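Local coordinates for protein copper-containing nitrite reductase (Hyphomicrobium denitrificans 1NES1, PDB 6TFO) that probably reduces nitrite to nitric oxide at its copper sites, taking electrons from a cytochrome c partner, and works as a homotrimer, at residues C[202-207]-C[283-288]; C[301-306]-C[361-366]. All blocks are in the same frame, centred on the assembly; numbering follows the deposited sequence.

Contact 1. Residues C[202-207]-C[283-288]; sequences VRVGDT and EPEGGL
Arg-203 and Glu-283 form a parallel beta bridge, their CA atoms 4.6 Å apart, where the two strands run out into turns. Two nearly straight backbone bonds close it: Glu-283 N donates to Val-202 O (2.8 Å) and Val-204 N to Glu-283 O (2.9 Å). Beyond the bridge the chains part, 203-206 in a type II turn and 284-287 in a type I turn. The side chain of Asp-206 braces the first turn, since Arg-203 N meets Asp-206 OD2 at 2.8 Å from above the carboxylate plane. With CG anti to the backbone N (chi1 174°), Arg-203 runs extended as far as NE, and its guanidinium swings back to give NH1 to Val-204 O at 2.9 Å. Glu-285 CA lies over one guanidinium face, towards the rim, while Arg-203 NH2 and Glu-285 OE1 make a long salt bridge of 3.6 Å, a loose pairing at an exposed margin. Val-204 CG1 touches Glu-285 CG at 4.1 Å. The carboxylate of Glu-283 turns to Arg-201 and the backbone of Ile-159. Strand 200-203 is an edge strand of its cupredoxin sheet within the chain, laid against 277-283, and Pro-256 packs on both Val-204 and Pro-284.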
ATOM      1  N   VAL C 202      24.691 -44.995 -27.384  1.00 42.98           N
ATOM      2  CA  VAL C 202      24.393 -46.133 -28.286  1.00 46.32           C
ATOM      3  C   VAL C 202      24.992 -45.828 -29.671  1.00 52.56           C
ATOM      4  O   VAL C 202      25.580 -44.725 -29.879  1.00 52.49           O
ATOM      5  CB  VAL C 202      22.876 -46.389 -28.339  1.00 46.51           C
ATOM      6  CG1 VAL C 202      22.340 -46.741 -26.957  1.00 45.57           C
ATOM      7  CG2 VAL C 202      22.106 -45.219 -28.958  1.00 47.93           C
ATOM      8  N   ARG C 203      24.889 -46.801 -30.575  1.00 56.43           N
ATOM      9  CA  ARG C 203      25.350 -46.705 -31.977  1.00 52.81           C
ATOM     10  C   ARG C 203      24.088 -46.581 -32.835  1.00 50.24           C
ATOM     11  O   ARG C 203      23.090 -47.234 -32.483  1.00 50.88           O
ATOM     12  CB  ARG C 203      26.193 -47.950 -32.259  1.00 59.81           C
ATOM     13  CG  ARG C 203      26.638 -48.094 -33.703  1.00 70.43           C
ATOM     14  CD  ARG C 203      26.777 -49.568 -34.056  1.00 82.99           C
ATOM     15  NE  ARG C 203      27.561 -49.745 -35.271  1.00 81.69           N
ATOM     16  CZ  ARG C 203      27.088 -49.605 -36.511  1.00 82.98           C
ATOM     17  NH1 ARG C 203      25.811 -49.335 -36.737  1.00 83.81           N
ATOM     18  NH2 ARG C 203      27.899 -49.767 -37.538  1.00 96.39           N
ATOM     19  N   VAL C 204      24.090 -45.764 -33.892  1.00 50.46           N
ATOM     20  CA  VAL C 204      22.941 -45.713 -34.844  1.00 49.59           C
ATOM     21  C   VAL C 204      22.642 -47.150 -35.285  1.00 55.83           C
ATOM     22  O   VAL C 204      23.604 -47.970 -35.375  1.00 57.59           O
ATOM     23  CB  VAL C 204      23.170 -44.769 -36.039  1.00 51.62           C
ATOM     24  CG1 VAL C 204      24.339 -45.197 -36.933  1.00 51.86           C
ATOM     25  CG2 VAL C 204      21.885 -44.589 -36.845  1.00 51.89           C
ATOM     26  N   GLY C 205      21.362 -47.456 -35.510  1.00 54.08           N
ATOM     27  CA  GLY C 205      20.899 -48.815 -35.854  1.00 54.91           C
ATOM     28  C   GLY C 205      20.564 -49.650 -34.631  1.00 54.61           C
ATOM     29  O   GLY C 205      19.750 -50.577 -34.783  1.00 67.46           O
ATOM     30  N   ASP C 206      21.135 -49.344 -33.462  1.00 54.53           N
ATOM     31  CA  ASP C 206      20.832 -50.065 -32.196  1.00 52.15           C
ATOM     32  C   ASP C 206      19.318 -50.067 -31.936  1.00 55.32           C
ATOM     33  O   ASP C 206      18.627 -49.110 -32.343  1.00 48.20           O
ATOM     34  CB  ASP C 206      21.569 -49.468 -31.001  1.00 48.04           C
ATOM     35  CG  ASP C 206      23.023 -49.879 -30.914  1.00 48.28           C
ATOM     36  OD1 ASP C 206      23.397 -50.772 -31.662  1.00 54.44           O
ATOM     37  OD2 ASP C 206      23.764 -49.297 -30.092  1.00 48.09           O
ATOM     38  N   THR C 207      18.831 -51.139 -31.308  1.00 59.41           N
ATOM     39  CA  THR C 207      17.461 -51.248 -30.745  1.00 64.03           C
ATOM     40  C   THR C 207      17.572 -51.038 -29.227  1.00 60.61           C
ATOM     41  O   THR C 207      18.302 -51.810 -28.568  1.00 62.97           O
ATOM     42  CB  THR C 207      16.814 -52.572 -31.185  1.00 65.36           C
ATOM     43  OG1 THR C 207      16.438 -52.393 -32.551  1.00 60.14           O
ATOM     44  CG2 THR C 207      15.583 -52.956 -30.392  1.00 67.32           C
ATOM     45  N   GLU C 283      25.846 -42.576 -31.615  1.00 48.72           N
ATOM     46  CA  GLU C 283      27.119 -42.500 -32.379  1.00 50.55           C
ATOM     47  C   GLU C 283      26.864 -42.831 -33.849  1.00 50.55           C
ATOM     48  O   GLU C 283      26.125 -43.756 -34.179  1.00 52.52           O
ATOM     49  CB  GLU C 283      28.155 -43.458 -31.806  1.00 51.16           C
ATOM     50  CG  GLU C 283      28.864 -42.933 -30.569  1.00 51.29           C
ATOM     51  CD  GLU C 283      30.062 -43.789 -30.195  1.00 52.11           C
ATOM     52  OE1 GLU C 283      30.580 -44.458 -31.095  1.00 60.20           O
ATOM     53  OE2 GLU C 283      30.479 -43.784 -29.022  1.00 51.93           O
ATOM     54  N   PRO C 284      27.482 -42.102 -34.797  1.00 55.37           N
ATOM     55  CA  PRO C 284      27.429 -42.498 -36.206  1.00 60.49           C
ATOM     56  C   PRO C 284      28.262 -43.782 -36.377  1.00 62.80           C
ATOM     57  O   PRO C 284      29.006 -44.105 -35.463  1.00 61.42           O
ATOM     58  CB  PRO C 284      28.031 -41.278 -36.931  1.00 61.45           C
ATOM     59  CG  PRO C 284      28.976 -40.654 -35.914  1.00 55.34           C
ATOM     60  CD  PRO C 284      28.343 -40.929 -34.567  1.00 57.05           C
ATOM     61  N   GLU C 285      28.143 -44.483 -37.509  1.00 69.52           N
ATOM     62  CA  GLU C 285      28.805 -45.802 -37.738  1.00 64.01           C
ATOM     63  C   GLU C 285      30.298 -45.724 -37.394  1.00 60.99           C
ATOM     64  O   GLU C 285      30.782 -46.617 -36.649  1.00 56.69           O
ATOM     65  CB  GLU C 285      28.593 -46.271 -39.174  1.00 70.74           C
ATOM     66  CG  GLU C 285      27.178 -46.730 -39.449  1.00 77.96           C
ATOM     67  CD  GLU C 285      27.075 -47.817 -40.500  1.00 88.67           C
ATOM     68  OE1 GLU C 285      26.099 -48.585 -40.436  1.00 92.56           O
ATOM     69  OE2 GLU C 285      27.988 -47.905 -41.358  1.00 91.36           O
ATOM     70  N   GLY C 286      30.992 -44.671 -37.838  1.00 52.74           N
ATOM     71  CA  GLY C 286      32.435 -44.489 -37.561  1.00 56.59           C
ATOM     72  C   GLY C 286      32.793 -44.350 -36.086  1.00 59.27           C
ATOM     73  O   GLY C 286      33.959 -44.551 -35.747  1.00 64.02           O
ATOM     74  N   GLY C 287      31.845 -44.000 -35.215  1.00 62.44           N
ATOM     75  CA  GLY C 287      32.131 -43.369 -33.912  1.00 57.83           C
ATOM     76  C   GLY C 287      32.357 -41.880 -34.114  1.00 61.92           C
ATOM     77  O   GLY C 287      32.301 -41.436 -35.263  1.00 67.05           O
ATOM     78  N   LEU C 288      32.592 -41.124 -33.051  1.00 62.62           N
ATOM     79  CA  LEU C 288      32.970 -39.695 -33.157  1.00 60.62           C
ATOM     80  C   LEU C 288      34.480 -39.637 -33.309  1.00 53.88           C
ATOM     81  O   LEU C 288      35.163 -40.551 -32.871  1.00 47.33           O
ATOM     82  CB  LEU C 288      32.534 -38.939 -31.896  1.00 60.35           C
ATOM     83  CG  LEU C 288      31.031 -38.752 -31.713  1.00 59.72           C
ATOM     84  CD1 LEU C 288      30.773 -38.096 -30.374  1.00 62.53           C
ATOM     85  CD2 LEU C 288      30.426 -37.911 -32.827  1.00 54.81           C
TER

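Contact 2. Residues C[301-306]-C[361-366]; sequences EIYTVK and PNFTSS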
ATOM      1  N   GLU C 301      17.678 -24.099 -15.253  1.00 44.50           N
ATOM      2  CA  GLU C 301      17.211 -23.011 -14.363  1.00 45.67           C
ATOM      3  C   GLU C 301      16.347 -23.606 -13.238  1.00 44.66           C
ATOM      4  O   GLU C 301      15.661 -24.620 -13.449  1.00 44.79           O
ATOM      5  CB  GLU C 301      16.429 -21.950 -15.152  1.00 49.19           C
ATOM      6  CG  GLU C 301      16.982 -21.596 -16.533  1.00 46.95           C
ATOM      7  CD  GLU C 301      16.172 -22.099 -17.714  1.00 46.63           C
ATOM      8  OE1 GLU C 301      14.926 -22.221 -17.583  1.00 51.70           O
ATOM      9  OE2 GLU C 301      16.771 -22.339 -18.782  1.00 46.33           O
ATOM     10  N   ILE C 302      16.372 -22.968 -12.075  1.00 42.71           N
ATOM     11  CA  ILE C 302      15.471 -23.277 -10.935  1.00 46.62           C
ATOM     12  C   ILE C 302      14.785 -21.963 -10.527  1.00 43.36           C
ATOM     13  O   ILE C 302      15.451 -20.904 -10.498  1.00 38.74           O
ATOM     14  CB  ILE C 302      16.254 -23.998  -9.809  1.00 47.96           C
ATOM     15  CG1 ILE C 302      16.600 -25.430 -10.228  1.00 45.64           C
ATOM     16  CG2 ILE C 302      15.493 -23.964  -8.493  1.00 51.08           C
ATOM     17  CD1 ILE C 302      17.404 -26.203  -9.216  1.00 44.05           C
ATOM     18  N   TYR C 303      13.481 -22.053 -10.286  1.00 44.38           N
ATOM     19  CA  TYR C 303      12.545 -20.921 -10.067  1.00 47.20           C
ATOM     20  C   TYR C 303      12.064 -20.983  -8.612  1.00 45.39           C
ATOM     21  O   TYR C 303      11.098 -21.697  -8.310  1.00 49.28           O
ATOM     22  CB  TYR C 303      11.383 -21.013 -11.063  1.00 43.96           C
ATOM     23  CG  TYR C 303      11.784 -20.928 -12.507  1.00 44.96           C
ATOM     24  CD1 TYR C 303      12.325 -22.023 -13.166  1.00 47.37           C
ATOM     25  CD2 TYR C 303      11.643 -19.747 -13.216  1.00 43.64           C
ATOM     26  CE1 TYR C 303      12.701 -21.952 -14.505  1.00 44.02           C
ATOM     27  CE2 TYR C 303      12.010 -19.658 -14.553  1.00 42.52           C
ATOM     28  CZ  TYR C 303      12.545 -20.760 -15.202  1.00 42.63           C
ATOM     29  OH  TYR C 303      12.925 -20.680 -16.512  1.00 39.89           O
ATOM     30  N   THR C 304      12.751 -20.281  -7.716  1.00 42.89           N
ATOM     31  CA  THR C 304      12.474 -20.323  -6.262  1.00 40.49           C
ATOM     32  C   THR C 304      11.695 -19.084  -5.828  1.00 40.50           C
ATOM     33  O   THR C 304      11.915 -17.994  -6.415  1.00 41.04           O
ATOM     34  CB  THR C 304      13.766 -20.464  -5.454  1.00 40.73           C
ATOM     35  OG1 THR C 304      14.639 -19.383  -5.791  1.00 35.48           O
ATOM     36  CG2 THR C 304      14.453 -21.788  -5.704  1.00 41.95           C
ATOM     37  N   VAL C 305      10.851 -19.269  -4.806  1.00 40.99           N
ATOM     38  CA  VAL C 305      10.095 -18.198  -4.096  1.00 41.70           C
ATOM     39  C   VAL C 305      11.092 -17.123  -3.654  1.00 43.07           C
ATOM     40  O   VAL C 305      10.852 -15.952  -3.975  1.00 42.09           O
ATOM     41  CB  VAL C 305       9.297 -18.766  -2.908  1.00 44.84           C
ATOM     42  CG1 VAL C 305       8.713 -17.664  -2.029  1.00 45.36           C
ATOM     43  CG2 VAL C 305       8.193 -19.721  -3.359  1.00 45.14           C
ATOM     44  N   LYS C 306      12.173 -17.517  -2.975  1.00 47.12           N
ATOM     45  CA  LYS C 306      13.178 -16.591  -2.383  1.00 48.38           C
ATOM     46  C   LYS C 306      14.330 -16.376  -3.356  1.00 48.96           C
ATOM     47  O   LYS C 306      14.691 -17.272  -4.118  1.00 45.43           O
ATOM     48  CB  LYS C 306      13.768 -17.119  -1.067  1.00 52.14           C
ATOM     49  CG  LYS C 306      12.787 -17.402   0.065  1.00 57.48           C
ATOM     50  CD  LYS C 306      12.040 -16.180   0.544  1.00 66.16           C
ATOM     51  CE  LYS C 306      11.116 -16.480   1.704  1.00 72.54           C
ATOM     52  NZ  LYS C 306      10.815 -15.249   2.467  1.00 82.59           N
ATOM     53  N   PRO C 361      14.186 -25.231 -18.269  1.00 40.37           N
ATOM     54  CA  PRO C 361      13.363 -25.401 -19.468  1.00 39.25           C
ATOM     55  C   PRO C 361      13.228 -24.243 -20.468  1.00 40.49           C
ATOM     56  O   PRO C 361      12.595 -24.466 -21.475  1.00 39.84           O
ATOM     57  CB  PRO C 361      11.959 -25.579 -18.874  1.00 41.88           C
ATOM     58  CG  PRO C 361      11.984 -24.720 -17.647  1.00 41.47           C
ATOM     59  CD  PRO C 361      13.362 -24.992 -17.076  1.00 43.69           C
ATOM     60  N   ASN C 362      13.780 -23.055 -20.197  1.00 41.08           N
ATOM     61  CA  ASN C 362      13.327 -21.845 -20.934  1.00 39.44           C
ATOM     62  C   ASN C 362      14.451 -21.092 -21.650  1.00 38.68           C
ATOM     63  O   ASN C 362      14.125 -20.546 -22.711  1.00 38.34           O
ATOM     64  CB  ASN C 362      12.547 -20.932 -20.001  1.00 41.50           C
ATOM     65  CG  ASN C 362      11.206 -21.540 -19.672  1.00 40.19           C
ATOM     66  OD1 ASN C 362      10.512 -22.002 -20.563  1.00 43.45           O
ATOM     67  ND2 ASN C 362      10.833 -21.537 -18.408  1.00 40.18           N
ATOM     68  N   PHE C 363      15.682 -21.055 -21.120  1.00 37.44           N
ATOM     69  CA  PHE C 363      16.743 -20.117 -21.561  1.00 38.86           C
ATOM     70  C   PHE C 363      17.781 -20.786 -22.491  1.00 42.19           C
ATOM     71  O   PHE C 363      18.290 -21.899 -22.183  1.00 43.34           O
ATOM     72  CB  PHE C 363      17.415 -19.507 -20.334  1.00 40.18           C
ATOM     73  CG  PHE C 363      16.589 -18.439 -19.680  1.00 43.13           C
ATOM     74  CD1 PHE C 363      15.528 -18.772 -18.860  1.00 42.16           C
ATOM     75  CD2 PHE C 363      16.839 -17.103 -19.931  1.00 41.17           C
ATOM     76  CE1 PHE C 363      14.746 -17.785 -18.293  1.00 40.47           C
ATOM     77  CE2 PHE C 363      16.051 -16.120 -19.362  1.00 39.11           C
ATOM     78  CZ  PHE C 363      15.017 -16.462 -18.539  1.00 39.93           C
ATOM     79  N   THR C 364      18.138 -20.069 -23.565  1.00 38.72           N
ATOM     80  CA  THR C 364      19.215 -20.394 -24.542  1.00 38.83           C
ATOM     81  C   THR C 364      20.568 -19.991 -23.947  1.00 38.45           C
ATOM     82  O   THR C 364      20.726 -18.833 -23.533  1.00 35.11           O
ATOM     83  CB  THR C 364      18.936 -19.692 -25.877  1.00 39.35           C
ATOM     84  OG1 THR C 364      17.719 -20.235 -26.400  1.00 41.16           O
ATOM     85  CG2 THR C 364      20.023 -19.888 -26.907  1.00 43.13           C
ATOM     86  N   SER C 365      21.517 -20.917 -23.895  1.00 40.29           N
ATOM     87  CA  SER C 365      22.873 -20.667 -23.350  1.00 38.75           C
ATOM     88  C   SER C 365      23.785 -20.131 -24.457  1.00 43.12           C
ATOM     89  O   SER C 365      23.730 -20.650 -25.578  1.00 46.35           O
ATOM     90  CB  SER C 365      23.447 -21.902 -22.743  1.00 38.68           C
ATOM     91  OG  SER C 365      24.712 -21.621 -22.176  1.00 39.90           O
ATOM     92  N   SER C 366      24.556 -19.095 -24.161  1.00 39.56           N
ATOM     93  CA  SER C 366      25.650 -18.600 -25.023  1.00 38.67           C
ATOM     94  C   SER C 366      26.947 -19.259 -24.531  1.00 42.63           C
ATOM     95  O   SER C 366      27.752 -18.580 -23.859  1.00 37.83           O
ATOM     96  CB  SER C 366      25.671 -17.092 -25.017  1.00 35.65           C
ATOM     97  OG  SER C 366      24.413 -16.596 -25.484  1.00 34.71           O
TER
HETATM   98  O   HOH W   1      19.336 -22.481 -19.528  1.00 34.17           O
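The ring of Phe-363 is met at its edge and in its plane by Glu-301 OE1 and Tyr-303 OH, while the Tyr-303 ring has Pro-361 CD at its own edge, 4.0 Å from CE1. The carboxylate and ring planes of Glu-301 and Phe-363 are 73° apart. A bend at chi2 (108°) swings CD away from an extended course, and the two oxygens receive backbone N-H groups of the loop after Pro-361, which follows a cis peptide bond. Glu-301 OE1 takes Asn-362 N on its syn lone pair at 3.0 Å and Tyr-303 OH on the anti side at 2.7 Å. Glu-301 OE2 accepts Phe-363 N at 2.9 Å from above the carboxylate plane; water 1 donates both to it and to Phe-363 O. These donors would be expected to stabilise the buried charge. Tyr-303 OH in turn accepts from Asn-362 ND2 at 3.0 Å, and that nitrogen also bonds Ser-422 of a second subunit. Pro-361 rests on helix 268-274, its side chain about 8 Å from that of the copper ligand His-262. In this cupredoxin-type sandwich Glu-301, near the end of strand 293-302, holds the loop carrying the chain from strand 351-360 of the same sheet to strand 365-370 of the other, at the trimer's subunit interface.

Overall arrangement
Contact 1 and contact 2 illustrate how place in a fold shapes chemistry. They follow one another along the chain, with centres 33 Å apart and nearest atoms about 19 Å apart, and share no strand. Contact 1 lies at the periphery, partly buried and away from the copper sites; backbone pairing carries it, with a loose ion pair at its margin. Contact 2 is buried nearer the middle of the chain, where a side-chain carboxylate replaces strand pairing across the segments and neighbouring subunits come close. The first joins two strands of one sheet; the second fixes the end of strand 293-302 to the loop that crosses from its own sheet to the other. Strand 293-302 follows the loop of contact 1 and leads into contact 2.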